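Local coordinates for protein racemase, putative (Roseobacter denitrificans, PDB 3TCS) that binds magnesium and D-alanine at the mouth of a TIM barrel and is probably a racemase or hydro-lyase of the mandelate racemase family, at residues Ile204-Tyr210 with Phe230-Tyr236; Ile251-Glu257 with Val274-Asp280; Trp265-Ile269 with Val293-Ala297; Leu302-Cys308 with Asn327-Glu333. One frame throughout, in Å; residues are numbered along the deposited sequence.

Contact 1: residues Ile204-Tyr210 with Phe230-Tyr236. With MG (magnesium ion), chain J; DAL (D-alanine), chain L.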
loop_
_atom_site.group_PDB
_atom_site.type_symbol
_atom_site.label_atom_id
_atom_site.label_comp_id
_atom_site.label_asym_id
_atom_site.label_seq_id
_atom_site.Cartn_x
_atom_site.Cartn_y
_atom_site.Cartn_z
ATOM N N ILE B 204 13.520 4.495 23.327
ATOM C CA ILE B 204 12.132 4.154 23.591
ATOM C C ILE B 204 11.356 4.281 22.280
ATOM O O ILE B 204 11.745 5.042 21.394
ATOM C CB ILE B 204 11.531 5.047 24.707
ATOM C CG1 ILE B 204 10.348 4.325 25.356
ATOM C CG2 ILE B 204 11.106 6.392 24.138
ATOM C CD1 ILE B 204 9.953 4.882 26.719
ATOM N N ASP B 205 10.278 3.512 22.149
ATOM C CA ASP B 205 9.473 3.510 20.928
ATOM C C ASP B 205 8.007 3.620 21.331
ATOM O O ASP B 205 7.520 2.801 22.108
ATOM C CB ASP B 205 9.704 2.192 20.175
ATOM C CG ASP B 205 9.242 2.244 18.729
ATOM O OD1 ASP B 205 8.267 2.965 18.430
ATOM O OD2 ASP B 205 9.859 1.541 17.898
ATOM N N ALA B 206 7.302 4.618 20.808
ATOM C CA ALA B 206 5.893 4.812 21.158
ATOM C C ALA B 206 4.915 4.243 20.134
ATOM O O ALA B 206 3.699 4.309 20.318
ATOM C CB ALA B 206 5.614 6.298 21.369
ATOM N N ASN B 207 5.455 3.695 19.052
ATOM C CA ASN B 207 4.655 3.099 17.989
ATOM C C ASN B 207 3.368 3.844 17.625
ATOM O O ASN B 207 2.275 3.283 17.700
ATOM C CB ASN B 207 4.347 1.638 18.342
ATOM C CG ASN B 207 5.589 0.752 18.281
ATOM O OD1 ASN B 207 6.075 0.411 17.196
ATOM N ND2 ASN B 207 6.118 0.395 19.445
ATOM N N SER B 208 3.512 5.112 17.239
ATOM C CA SER B 208 2.395 5.959 16.809
ATOM C C SER B 208 1.299 6.243 17.833
ATOM O O SER B 208 0.171 6.563 17.464
ATOM C CB SER B 208 1.742 5.354 15.559
ATOM O OG SER B 208 2.621 5.370 14.449
ATOM N N CYS B 209 1.623 6.172 19.114
ATOM C CA CYS B 209 0.605 6.389 20.134
ATOM C C CYS B 209 0.133 7.812 20.432
ATOM O O CYS B 209 -1.063 8.046 20.610
ATOM C CB CYS B 209 1.065 5.758 21.449
ATOM S SG CYS B 209 -0.042 6.081 22.855
ATOM N N TYR B 210 1.066 8.756 20.463
ATOM C CA TYR B 210 0.773 10.130 20.871
ATOM C C TYR B 210 0.420 11.240 19.899
ATOM O O TYR B 210 0.705 11.177 18.708
ATOM C CB TYR B 210 1.948 10.642 21.704
ATOM C CG TYR B 210 2.393 9.711 22.802
ATOM C CD1 TYR B 210 1.508 9.313 23.803
ATOM C CD2 TYR B 210 3.713 9.259 22.869
ATOM C CE1 TYR B 210 1.924 8.493 24.848
ATOM C CE2 TYR B 210 4.140 8.433 23.915
ATOM C CZ TYR B 210 3.237 8.060 24.901
ATOM O OH TYR B 210 3.650 7.282 25.953
ATOM N N PHE B 230 13.926 8.722 20.681
ATOM C CA PHE B 230 12.470 8.721 20.858
ATOM C C PHE B 230 11.850 8.332 19.516
ATOM O O PHE B 230 11.724 9.158 18.604
ATOM C CB PHE B 230 12.007 10.120 21.295
ATOM C CG PHE B 230 10.561 10.194 21.731
ATOM C CD1 PHE B 230 9.796 9.043 21.894
ATOM C CD2 PHE B 230 9.979 11.427 22.004
ATOM C CE1 PHE B 230 8.467 9.122 22.326
ATOM C CE2 PHE B 230 8.657 11.522 22.436
ATOM C CZ PHE B 230 7.899 10.369 22.598
ATOM N N GLU B 231 11.451 7.069 19.408
ATOM C CA GLU B 231 10.913 6.545 18.160
ATOM C C GLU B 231 9.405 6.588 17.951
ATOM O O GLU B 231 8.624 6.258 18.849
ATOM C CB GLU B 231 11.402 5.105 17.980
ATOM C CG GLU B 231 11.157 4.512 16.600
ATOM C CD GLU B 231 11.911 3.204 16.405
ATOM O OE1 GLU B 231 12.984 3.048 17.025
ATOM O OE2 GLU B 231 11.450 2.347 15.623
ATOM N N GLU B 232 9.023 6.991 16.738
ATOM C CA GLU B 232 7.630 7.064 16.302
ATOM C C GLU B 232 6.687 7.609 17.372
ATOM O O GLU B 232 5.755 6.929 17.812
ATOM C CB GLU B 232 7.179 5.670 15.858
ATOM C CG GLU B 232 6.009 5.664 14.896
ATOM C CD GLU B 232 5.719 4.269 14.366
ATOM O OE1 GLU B 232 6.648 3.649 13.811
ATOM O OE2 GLU B 232 4.570 3.796 14.503
ATOM N N PRO B 233 6.913 8.858 17.800
ATOM C CA PRO B 233 6.063 9.462 18.826
ATOM C C PRO B 233 4.601 9.620 18.419
ATOM O O PRO B 233 3.703 9.411 19.236
ATOM C CB PRO B 233 6.737 10.807 19.084
ATOM C CG PRO B 233 7.357 11.136 17.760
ATOM C CD PRO B 233 7.941 9.806 17.341
ATOM N N CYS B 234 4.373 9.983 17.157
ATOM C CA CYS B 234 3.021 10.201 16.644
ATOM C C CYS B 234 2.672 9.266 15.494
ATOM O O CYS B 234 3.550 8.603 14.935
ATOM C CB CYS B 234 2.885 11.645 16.147
ATOM S SG CYS B 234 3.396 12.912 17.326
ATOM N N PRO B 235 1.379 9.194 15.125
ATOM C CA PRO B 235 0.971 8.325 14.016
ATOM C C PRO B 235 1.957 8.550 12.870
ATOM O O PRO B 235 2.139 9.679 12.410
ATOM C CB PRO B 235 -0.434 8.819 13.699
ATOM C CG PRO B 235 -0.961 9.154 15.079
ATOM C CD PRO B 235 0.213 9.882 15.716
ATOM N N TYR B 236 2.598 7.479 12.417
ATOM C CA TYR B 236 3.610 7.592 11.374
ATOM C C TYR B 236 3.172 8.233 10.062
ATOM O O TYR B 236 4.003 8.796 9.344
ATOM C CB TYR B 236 4.247 6.221 11.108
ATOM C CG TYR B 236 3.421 5.260 10.278
ATOM C CD1 TYR B 236 3.337 5.398 8.892
ATOM C CD2 TYR B 236 2.758 4.186 10.877
ATOM C CE1 TYR B 236 2.613 4.485 8.118
ATOM C CE2 TYR B 236 2.030 3.266 10.116
ATOM C CZ TYR B 236 1.964 3.420 8.739
ATOM O OH TYR B 236 1.264 2.500 7.987
HETATM MG MG MG J . 9.821 1.184 15.858
HETATM N N DAL L . 11.365 -0.600 16.053
HETATM C CA DAL L . 10.419 -1.452 16.796
HETATM C CB DAL L . 10.842 -2.912 16.721
HETATM C C DAL L . 9.052 -1.311 16.215
HETATM O O DAL L . 8.520 -0.248 16.191
HETATM O O HOH W 1 8.109 2.401 15.819
#
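S208 OG is held by two groups of 230-236. It donates to E232 OE2 at 2.5 Å and accepts from Y236 N at 2.9 Å. The hydroxyl meets the carboxylate on its anti side, 28° out of plane. E232 is extended from a CG anti to the backbone N (chi1 -157°), carrying its acid to S208. E232 OE1 lies 2.8 Å from a magnesium-bound water and is probably its acceptor. With an alanine in place of E232, S208 OG would probably lose its acceptor and that water a polar neighbour. These bonds and the parallel strand pair are the tight part. E231 N bonds I204 O, and A206 N bonds E231 O. I204 CG2 packs on F230 CD1 at 3.7 Å. D205 OD2 and E231 OE2 both bind the magnesium, while E231 OE1 pairs with K167. Toward solvent lie P235 and Y236, both partly exposed. Y236 OH bonds H93 of the second subunit. D205, E231 and E257 are three magnesium-binding acids at successive strand ends, as in the enolase superfamily.

Contact 2: residues Ile251-Glu257 with Val274-Asp280. With MG (magnesium ion), chain J; DAL (D-alanine), chain L.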
loop_
_atom_site.group_PDB
_atom_site.type_symbol
_atom_site.label_atom_id
_atom_site.label_comp_id
_atom_site.label_asym_id
_atom_site.label_seq_id
_atom_site.Cartn_x
_atom_site.Cartn_y
_atom_site.Cartn_z
ATOM N N ILE B 251 16.056 15.697 22.256
ATOM C CA ILE B 251 16.314 14.270 22.058
ATOM C C ILE B 251 16.023 13.892 20.605
ATOM O O ILE B 251 15.105 14.434 19.999
ATOM C CB ILE B 251 15.431 13.425 23.014
ATOM C CG1 ILE B 251 15.779 11.940 22.889
ATOM C CG2 ILE B 251 13.960 13.657 22.711
ATOM C CD1 ILE B 251 15.102 11.080 23.945
ATOM N N ASP B 252 16.814 12.981 20.038
ATOM C CA ASP B 252 16.595 12.564 18.653
ATOM C C ASP B 252 15.228 11.890 18.498
ATOM O O ASP B 252 14.858 11.034 19.301
ATOM C CB ASP B 252 17.669 11.564 18.189
ATOM C CG ASP B 252 19.019 12.213 17.901
ATOM O OD1 ASP B 252 19.076 13.429 17.606
ATOM O OD2 ASP B 252 20.030 11.485 17.947
ATOM N N VAL B 253 14.485 12.287 17.467
ATOM C CA VAL B 253 13.186 11.690 17.174
ATOM C C VAL B 253 13.407 10.887 15.894
ATOM O O VAL B 253 13.965 11.395 14.919
ATOM C CB VAL B 253 12.098 12.757 16.948
ATOM C CG1 VAL B 253 10.805 12.101 16.458
ATOM C CG2 VAL B 253 11.840 13.497 18.255
ATOM N N THR B 254 12.966 9.636 15.903
ATOM C CA THR B 254 13.190 8.746 14.772
ATOM C C THR B 254 11.920 8.111 14.217
ATOM O O THR B 254 10.877 8.116 14.866
ATOM C CB THR B 254 14.137 7.616 15.201
ATOM O OG1 THR B 254 13.398 6.646 15.956
ATOM C CG2 THR B 254 15.246 8.162 16.096
ATOM N N GLY B 255 12.013 7.553 13.015
ATOM C CA GLY B 255 10.850 6.908 12.428
ATOM C C GLY B 255 11.055 6.494 10.984
ATOM O O GLY B 255 12.113 6.749 10.403
ATOM N N GLY B 256 10.042 5.837 10.421
ATOM C CA GLY B 256 10.089 5.416 9.033
ATOM C C GLY B 256 9.924 3.931 8.768
ATOM O O GLY B 256 9.807 3.532 7.612
ATOM N N GLU B 257 9.871 3.108 9.811
ATOM C CA GLU B 257 9.780 1.666 9.591
ATOM C C GLU B 257 8.606 1.167 8.747
ATOM O O GLU B 257 8.750 0.169 8.040
ATOM C CB GLU B 257 9.822 0.908 10.921
ATOM C CG GLU B 257 8.586 1.048 11.779
ATOM C CD GLU B 257 8.804 0.473 13.159
ATOM O OE1 GLU B 257 9.750 0.925 13.836
ATOM O OE2 GLU B 257 8.039 -0.428 13.562
ATOM N N VAL B 274 12.131 13.935 10.968
ATOM C CA VAL B 274 12.797 13.171 12.020
ATOM C C VAL B 274 14.297 13.462 11.977
ATOM O O VAL B 274 14.788 14.086 11.034
ATOM C CB VAL B 274 12.596 11.640 11.843
ATOM C CG1 VAL B 274 11.113 11.289 11.917
ATOM C CG2 VAL B 274 13.193 11.185 10.516
ATOM N N ASP B 275 15.019 13.007 12.996
ATOM C CA ASP B 275 16.463 13.211 13.069
ATOM C C ASP B 275 17.232 11.989 12.571
ATOM O O ASP B 275 18.395 12.092 12.180
ATOM C CB ASP B 275 16.875 13.496 14.509
ATOM C CG ASP B 275 16.154 14.689 15.083
ATOM O OD1 ASP B 275 16.389 15.810 14.583
ATOM O OD2 ASP B 275 15.345 14.504 16.018
ATOM N N ILE B 276 16.575 10.834 12.611
ATOM C CA ILE B 276 17.175 9.571 12.183
ATOM C C ILE B 276 16.121 8.806 11.388
ATOM O O ILE B 276 14.975 8.707 11.823
ATOM C CB ILE B 276 17.589 8.706 13.404
ATOM C CG1 ILE B 276 18.563 9.487 14.294
ATOM C CG2 ILE B 276 18.204 7.390 12.931
ATOM C CD1 ILE B 276 18.982 8.757 15.554
ATOM N N VAL B 277 16.499 8.286 10.222
ATOM C CA VAL B 277 15.560 7.529 9.395
ATOM C C VAL B 277 15.705 6.051 9.718
ATOM O O VAL B 277 16.814 5.575 9.970
ATOM C CB VAL B 277 15.814 7.773 7.893
ATOM C CG1 VAL B 277 15.532 9.236 7.562
ATOM C CG2 VAL B 277 17.242 7.419 7.539
ATOM N N GLN B 278 14.587 5.331 9.703
ATOM C CA GLN B 278 14.581 3.918 10.057
ATOM C C GLN B 278 13.855 2.991 9.102
ATOM O O GLN B 278 12.856 2.369 9.462
ATOM C CB GLN B 278 13.978 3.754 11.448
ATOM C CG GLN B 278 14.695 4.553 12.511
ATOM C CD GLN B 278 14.155 4.254 13.888
ATOM O OE1 GLN B 278 13.060 4.696 14.246
ATOM N NE2 GLN B 278 14.907 3.482 14.664
ATOM N N PRO B 279 14.352 2.875 7.869
ATOM C CA PRO B 279 13.693 1.989 6.911
ATOM C C PRO B 279 13.837 0.525 7.330
ATOM O O PRO B 279 14.790 0.167 8.028
ATOM C CB PRO B 279 14.443 2.277 5.615
ATOM C CG PRO B 279 15.840 2.557 6.104
ATOM C CD PRO B 279 15.587 3.447 7.308
ATOM N N ASP B 280 12.873 -0.302 6.934
ATOM C CA ASP B 280 12.948 -1.738 7.185
ATOM C C ASP B 280 13.232 -2.268 5.779
ATOM O O ASP B 280 12.441 -2.065 4.863
ATOM C CB ASP B 280 11.618 -2.292 7.715
ATOM C CG ASP B 280 11.647 -3.812 7.894
ATOM O OD1 ASP B 280 11.665 -4.529 6.874
ATOM O OD2 ASP B 280 11.662 -4.290 9.049
HETATM MG MG MG J . 9.821 1.184 15.858
HETATM N N DAL L . 11.365 -0.600 16.053
HETATM C CA DAL L . 10.419 -1.452 16.796
HETATM C CB DAL L . 10.842 -2.912 16.721
HETATM C C DAL L . 9.052 -1.311 16.215
HETATM O O DAL L . 8.520 -0.248 16.191
HETATM O O HOH W 2 14.726 16.087 17.952
HETATM O O HOH W 3 10.529 0.792 5.824
HETATM O O HOH W 1 8.109 2.401 15.819
#
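D275 and V253 share a pair of hydrogen bonds. V253 N gives a nearly straight bond (171°) to the anti lone pair of D275 OD2 at 2.8 Å. D275 N returns one to V253 O at 2.7 Å. A water donates to both I251 O and D275 OD2. Further along, Q278 N bonds G255 O from above the carbonyl plane, and G255 N reaches I276 O only weakly. These parallel segments are the two strands of a beta-alpha-beta unit of the barrel, joined through helix 262-270. Glycine matters here. The backbone angles of G256 would jam any CB against the preceding carbonyl oxygen. Apolar contact is led by T254 and I276, which lie side by side with T254 CG2 3.6 Å from I276 CB. Like charges approach as well: D252 OD1 and D275 OD2 are 4.2 Å apart. A second magnesium, about 4 Å from the nearest D275 side-chain atom, may offset some of the charge. The metal contact belongs to E257. With CG close to both N and C (chi1 71°), its extended chain is sent to the active-site magnesium, which E257 OE1 binds at 2.0 Å. E257 OE2 pairs with K94 of the second subunit.

Contact 3: residues Trp265-Ile269 with Val293-Ala297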
loop_
_atom_site.group_PDB
_atom_site.type_symbol
_atom_site.label_atom_id
_atom_site.label_comp_id
_atom_site.label_asym_id
_atom_site.label_seq_id
_atom_site.Cartn_x
_atom_site.Cartn_y
_atom_site.Cartn_z
ATOM N N TRP B 265 9.127 8.956 1.432
ATOM C CA TRP B 265 10.433 8.997 2.076
ATOM C C TRP B 265 11.118 10.317 1.713
ATOM O O TRP B 265 11.705 10.984 2.569
ATOM C CB TRP B 265 11.304 7.828 1.606
ATOM C CG TRP B 265 11.250 6.654 2.520
ATOM C CD1 TRP B 265 10.705 5.431 2.260
ATOM C CD2 TRP B 265 11.754 6.596 3.859
ATOM N NE1 TRP B 265 10.836 4.612 3.357
ATOM C CE2 TRP B 265 11.477 5.303 4.353
ATOM C CE3 TRP B 265 12.412 7.513 4.691
ATOM C CZ2 TRP B 265 11.834 4.902 5.645
ATOM C CZ3 TRP B 265 12.767 7.114 5.977
ATOM C CH2 TRP B 265 12.476 5.817 6.439
ATOM N N GLN B 266 11.036 10.691 0.438
ATOM C CA GLN B 266 11.642 11.937 -0.021
ATOM C C GLN B 266 11.018 13.132 0.708
ATOM O O GLN B 266 11.719 14.063 1.115
ATOM C CB GLN B 266 11.453 12.102 -1.533
ATOM C CG GLN B 266 12.243 13.259 -2.130
ATOM C CD GLN B 266 13.721 12.946 -2.267
ATOM O OE1 GLN B 266 14.114 12.077 -3.045
ATOM N NE2 GLN B 266 14.546 13.651 -1.504
ATOM N N ARG B 267 9.699 13.108 0.870
ATOM C CA ARG B 267 9.013 14.197 1.557
ATOM C C ARG B 267 9.431 14.272 3.025
ATOM O O ARG B 267 9.708 15.351 3.547
ATOM C CB ARG B 267 7.499 14.011 1.471
ATOM C CG ARG B 267 6.714 15.169 2.053
ATOM C CD ARG B 267 5.247 14.813 2.231
ATOM N NE ARG B 267 4.502 15.913 2.835
ATOM C CZ ARG B 267 3.344 15.772 3.472
ATOM N NH1 ARG B 267 2.790 14.571 3.597
ATOM N NH2 ARG B 267 2.740 16.834 3.989
ATOM N N MET B 268 9.471 13.117 3.687
ATOM C CA MET B 268 9.850 13.042 5.102
ATOM C C MET B 268 11.247 13.615 5.342
ATOM O O MET B 268 11.471 14.382 6.284
ATOM C CB MET B 268 9.829 11.584 5.577
ATOM C CG MET B 268 10.076 11.409 7.073
ATOM S SD MET B 268 10.626 9.735 7.506
ATOM C CE MET B 268 9.308 8.741 6.772
ATOM N N ILE B 269 12.186 13.231 4.489
ATOM C CA ILE B 269 13.561 13.689 4.614
ATOM C C ILE B 269 13.719 15.159 4.229
ATOM O O ILE B 269 14.389 15.918 4.933
ATOM C CB ILE B 269 14.498 12.781 3.780
ATOM C CG1 ILE B 269 14.517 11.382 4.418
ATOM C CG2 ILE B 269 15.907 13.370 3.721
ATOM C CD1 ILE B 269 15.304 10.332 3.650
ATOM N N VAL B 293 16.860 5.233 -0.190
ATOM C CA VAL B 293 16.514 6.008 0.994
ATOM C C VAL B 293 17.798 6.399 1.724
ATOM O O VAL B 293 17.923 7.517 2.219
ATOM C CB VAL B 293 15.588 5.212 1.937
ATOM C CG1 VAL B 293 15.386 5.968 3.252
ATOM C CG2 VAL B 293 14.241 4.992 1.257
ATOM N N VAL B 294 18.753 5.476 1.779
ATOM C CA VAL B 294 20.035 5.745 2.424
ATOM C C VAL B 294 20.701 6.959 1.765
ATOM O O VAL B 294 21.276 7.812 2.447
ATOM C CB VAL B 294 20.976 4.527 2.314
ATOM C CG1 VAL B 294 22.390 4.906 2.732
ATOM C CG2 VAL B 294 20.456 3.394 3.191
ATOM N N GLU B 295 20.621 7.036 0.439
ATOM C CA GLU B 295 21.216 8.159 -0.284
ATOM C C GLU B 295 20.457 9.467 -0.010
ATOM O O GLU B 295 21.071 10.522 0.139
ATOM C CB GLU B 295 21.253 7.849 -1.784
ATOM C CG GLU B 295 21.745 8.984 -2.682
ATOM C CD GLU B 295 23.098 9.563 -2.274
ATOM O OE1 GLU B 295 23.955 8.823 -1.739
ATOM O OE2 GLU B 295 23.312 10.773 -2.511
ATOM N N MET B 296 19.128 9.405 0.053
ATOM C CA MET B 296 18.340 10.605 0.352
ATOM C C MET B 296 18.813 11.147 1.693
ATOM O O MET B 296 19.043 12.346 1.855
ATOM C CB MET B 296 16.855 10.284 0.490
ATOM C CG MET B 296 16.142 9.838 -0.762
ATOM S SD MET B 296 14.432 9.431 -0.350
ATOM C CE MET B 296 13.882 8.711 -1.904
ATOM N N ALA B 297 18.935 10.241 2.659
ATOM C CA ALA B 297 19.368 10.596 4.004
ATOM C C ALA B 297 20.804 11.100 4.014
ATOM O O ALA B 297 21.108 12.118 4.643
ATOM C CB ALA B 297 19.236 9.392 4.931
#
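The helix bond from A297 N to V293 O, 2.9 Å long, has I269 CD1 lying against it, 3.8 Å from A297 N. No hydrogen bond joins 265-269 to 293-297. V293 meets one face of the W265 indole with both methyls. V293 CG2 makes a CH-pi contact, 3.7 Å from the centroid of the five-membered ring and 14° off its normal. V293 CG1 lies over the six-membered part, 3.6 Å from W265 CE3. M268 CE lies over the opposite face, toward the rim. W265 NE1 bonds D259 O, which helps fix the rotation of the indole. Replacing W265 with an alanine would probably leave both V293 methyls without the indole face they pack on and open a gap between V293 and M268. M296 reaches across with an extended chain (chi2 177°). M296 CE lies 3.6 Å from Q266 OE1. Q266 NE2 is held by D270. I269 CD1 meets M296 CB at 3.5 Å, nearly at right angles. The axes run nearly parallel, 19° apart and 10.1 Å at closest approach. W265, I269 and A297 also rest on V277 of strand 276-277. This is the packing of neighbouring outer helices of a TIM barrel on the strand beneath.

Contact 4: residues Leu302-Cys308 with Asn327-Glu333. With DAL (D-alanine), chain L.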
loop_
_atom_site.group_PDB
_atom_site.type_symbol
_atom_site.label_atom_id
_atom_site.label_comp_id
_atom_site.label_asym_id
_atom_site.label_seq_id
_atom_site.Cartn_x
_atom_site.Cartn_y
_atom_site.Cartn_z
ATOM N N LEU B 302 21.512 13.046 7.320
ATOM C CA LEU B 302 20.850 12.245 8.354
ATOM C C LEU B 302 21.389 10.827 8.429
ATOM O O LEU B 302 21.695 10.212 7.406
ATOM C CB LEU B 302 19.344 12.154 8.111
ATOM C CG LEU B 302 18.471 13.369 8.386
ATOM C CD1 LEU B 302 18.596 14.346 7.244
ATOM C CD2 LEU B 302 17.033 12.921 8.545
ATOM N N PRO B 303 21.505 10.285 9.650
ATOM C CA PRO B 303 22.006 8.921 9.805
ATOM C C PRO B 303 20.866 7.933 9.589
ATOM O O PRO B 303 19.687 8.306 9.644
ATOM C CB PRO B 303 22.521 8.909 11.238
ATOM C CG PRO B 303 21.537 9.788 11.933
ATOM C CD PRO B 303 21.371 10.945 10.962
ATOM N N VAL B 304 21.233 6.678 9.348
ATOM C CA VAL B 304 20.278 5.607 9.116
ATOM C C VAL B 304 20.418 4.509 10.173
ATOM O O VAL B 304 21.478 3.901 10.322
ATOM C CB VAL B 304 20.500 4.968 7.724
ATOM C CG1 VAL B 304 19.459 3.870 7.474
ATOM C CG2 VAL B 304 20.431 6.041 6.638
ATOM N N THR B 305 19.342 4.269 10.910
ATOM C CA THR B 305 19.314 3.234 11.940
ATOM C C THR B 305 18.092 2.393 11.575
ATOM O O THR B 305 16.987 2.604 12.080
ATOM C CB THR B 305 19.166 3.861 13.335
ATOM O OG1 THR B 305 20.294 4.721 13.575
ATOM C CG2 THR B 305 19.120 2.780 14.423
ATOM N N PRO B 306 18.288 1.417 10.678
ATOM C CA PRO B 306 17.207 0.547 10.218
ATOM C C PRO B 306 16.419 -0.206 11.276
ATOM O O PRO B 306 16.892 -0.458 12.386
ATOM C CB PRO B 306 17.913 -0.414 9.257
ATOM C CG PRO B 306 19.125 0.366 8.800
ATOM C CD PRO B 306 19.573 1.015 10.082
ATOM N N HIS B 307 15.203 -0.567 10.896
ATOM C CA HIS B 307 14.316 -1.342 11.742
ATOM C C HIS B 307 14.435 -2.809 11.320
ATOM O O HIS B 307 14.394 -3.121 10.138
ATOM C CB HIS B 307 12.871 -0.860 11.555
ATOM C CG HIS B 307 11.831 -1.823 12.041
ATOM N ND1 HIS B 307 11.430 -2.921 11.310
ATOM C CD2 HIS B 307 11.095 -1.838 13.177
ATOM C CE1 HIS B 307 10.489 -3.569 11.975
ATOM N NE2 HIS B 307 10.266 -2.932 13.110
ATOM N N CYS B 308 14.627 -3.689 12.297
ATOM C CA CYS B 308 14.684 -5.137 12.081
ATOM C C CYS B 308 14.286 -5.670 13.448
ATOM O O CYS B 308 15.044 -5.575 14.410
ATOM C CB CYS B 308 16.082 -5.619 11.624
ATOM S SG CYS B 308 17.577 -4.921 12.381
ATOM N N ASN B 327 26.561 6.567 6.170
ATOM C CA ASN B 327 25.851 7.326 7.197
ATOM C C ASN B 327 25.075 6.412 8.145
ATOM O O ASN B 327 23.900 6.642 8.431
ATOM C CB ASN B 327 24.896 8.321 6.523
ATOM C CG ASN B 327 23.908 7.638 5.580
ATOM O OD1 ASN B 327 24.216 6.597 4.990
ATOM N ND2 ASN B 327 22.723 8.230 5.420
ATOM N N ALA B 328 25.741 5.373 8.632
ATOM C CA ALA B 328 25.098 4.435 9.545
ATOM C C ALA B 328 24.849 5.065 10.908
ATOM O O ALA B 328 25.628 5.905 11.371
ATOM C CB ALA B 328 25.962 3.188 9.706
ATOM N N GLY B 329 23.754 4.647 11.539
ATOM C CA GLY B 329 23.405 5.124 12.861
ATOM C C GLY B 329 24.312 4.459 13.883
ATOM O O GLY B 329 25.304 3.827 13.513
ATOM N N LYS B 330 23.953 4.560 15.161
ATOM C CA LYS B 330 24.777 4.030 16.242
ATOM C C LYS B 330 24.741 2.530 16.498
ATOM O O LYS B 330 25.669 1.986 17.091
ATOM C CB LYS B 330 24.412 4.729 17.555
ATOM C CG LYS B 330 24.416 6.250 17.505
ATOM C CD LYS B 330 23.777 6.808 18.775
ATOM C CE LYS B 330 23.572 8.310 18.694
ATOM N NZ LYS B 330 22.944 8.853 19.936
ATOM N N TYR B 331 23.686 1.856 16.058
ATOM C CA TYR B 331 23.567 0.436 16.355
ATOM C C TYR B 331 22.492 -0.304 15.580
ATOM O O TYR B 331 21.599 0.297 14.982
ATOM C CB TYR B 331 23.307 0.265 17.862
ATOM C CG TYR B 331 22.609 1.465 18.504
ATOM C CD1 TYR B 331 23.047 1.975 19.731
ATOM C CD2 TYR B 331 21.558 2.119 17.861
ATOM C CE1 TYR B 331 22.462 3.111 20.290
ATOM C CE2 TYR B 331 20.961 3.263 18.416
ATOM C CZ TYR B 331 21.424 3.752 19.628
ATOM O OH TYR B 331 20.876 4.899 20.163
ATOM N N LEU B 332 22.602 -1.627 15.621
ATOM C CA LEU B 332 21.680 -2.551 14.967
ATOM C C LEU B 332 20.546 -2.902 15.931
ATOM O O LEU B 332 20.806 -3.273 17.074
ATOM C CB LEU B 332 22.421 -3.849 14.621
ATOM C CG LEU B 332 21.586 -5.031 14.125
ATOM C CD1 LEU B 332 21.426 -4.926 12.618
ATOM C CD2 LEU B 332 22.272 -6.349 14.497
ATOM N N GLU B 333 19.297 -2.793 15.487
ATOM C CA GLU B 333 18.193 -3.173 16.361
ATOM C C GLU B 333 18.295 -4.688 16.531
ATOM O O GLU B 333 18.424 -5.426 15.551
ATOM C CB GLU B 333 16.843 -2.811 15.743
ATOM C CG GLU B 333 15.677 -3.397 16.535
ATOM C CD GLU B 333 14.340 -2.781 16.198
ATOM O OE1 GLU B 333 14.106 -2.374 15.038
ATOM O OE2 GLU B 333 13.505 -2.716 17.116
HETATM N N DAL L . 11.365 -0.600 16.053
HETATM C CA DAL L . 10.419 -1.452 16.796
HETATM C CB DAL L . 10.842 -2.912 16.721
HETATM C C DAL L . 9.052 -1.311 16.215
HETATM O O DAL L . 8.520 -0.248 16.191
HETATM O O HOH W 4 21.291 5.997 15.862
HETATM O O HOH W 5 19.388 -0.930 13.163
#
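The D-alanine pocket takes H307 and E333 from this contact, at the mouth of the barrel. E333 OE1 accepts from C308 N at 3.1 Å, met on the anti side and 33° out of the carboxylate plane. E333 OE2 makes a salt bridge with K167 and a hydrogen bond with S139 OG. H307 and E333 lie side by side and point the same way, with ring and carboxylate turned 82° apart. The H307 ring meets D-alanine with its edge. Its ND1 bonds D280 OD2, consistent with the His-Asp pair of mandelate racemase relatives. C308 SG packs on L332 CD1 at 3.9 Å. At the other end N327 binds two backbone groups. N327 ND2 donates to L302 O at 3.0 Å, and N327 O accepts from V304 N at 2.8 Å. The N327 side chain folds back over its own backbone (chi1 57°), and this sets the amide beside V304 CG2. G329 N bonds V304 O at 2.7 Å, from above the carbonyl plane. G329 CA lies 3.2 Å from T305 OG1, which leaves little room for a side chain. Between the two ends the backbones part, and waters fill in. One water donates to P306 O and Y331 O and accepts from E333 N. Another joins T305 OG1 and K330 N. With both oxygens held, the E333 carboxylate is likely to keep its orientation beside the ligand.

All four contacts are largely buried, but they serve different layers of the barrel. Contacts 1 and 2 join successive strands, 229-231 and 252-255 being neighbours, and meet at the magnesium, where E231 OE2 and E257 OE1 both bind. Their chemistry is backbone bonding plus carboxylates. Contact 4 continues round the same sheet. It reaches D-alanine but supplies no metal ligand. It is partly bridged by water, as contact 2 is, and has several partly exposed residues. Its H307 bonds D280 of contact 2. Contact 3 is the outer layer: apolar, with no hydrogen bond between its segments. W265 packs under V277 and P279 of contact 2. A297 backs onto V304 and N327 of contact 4.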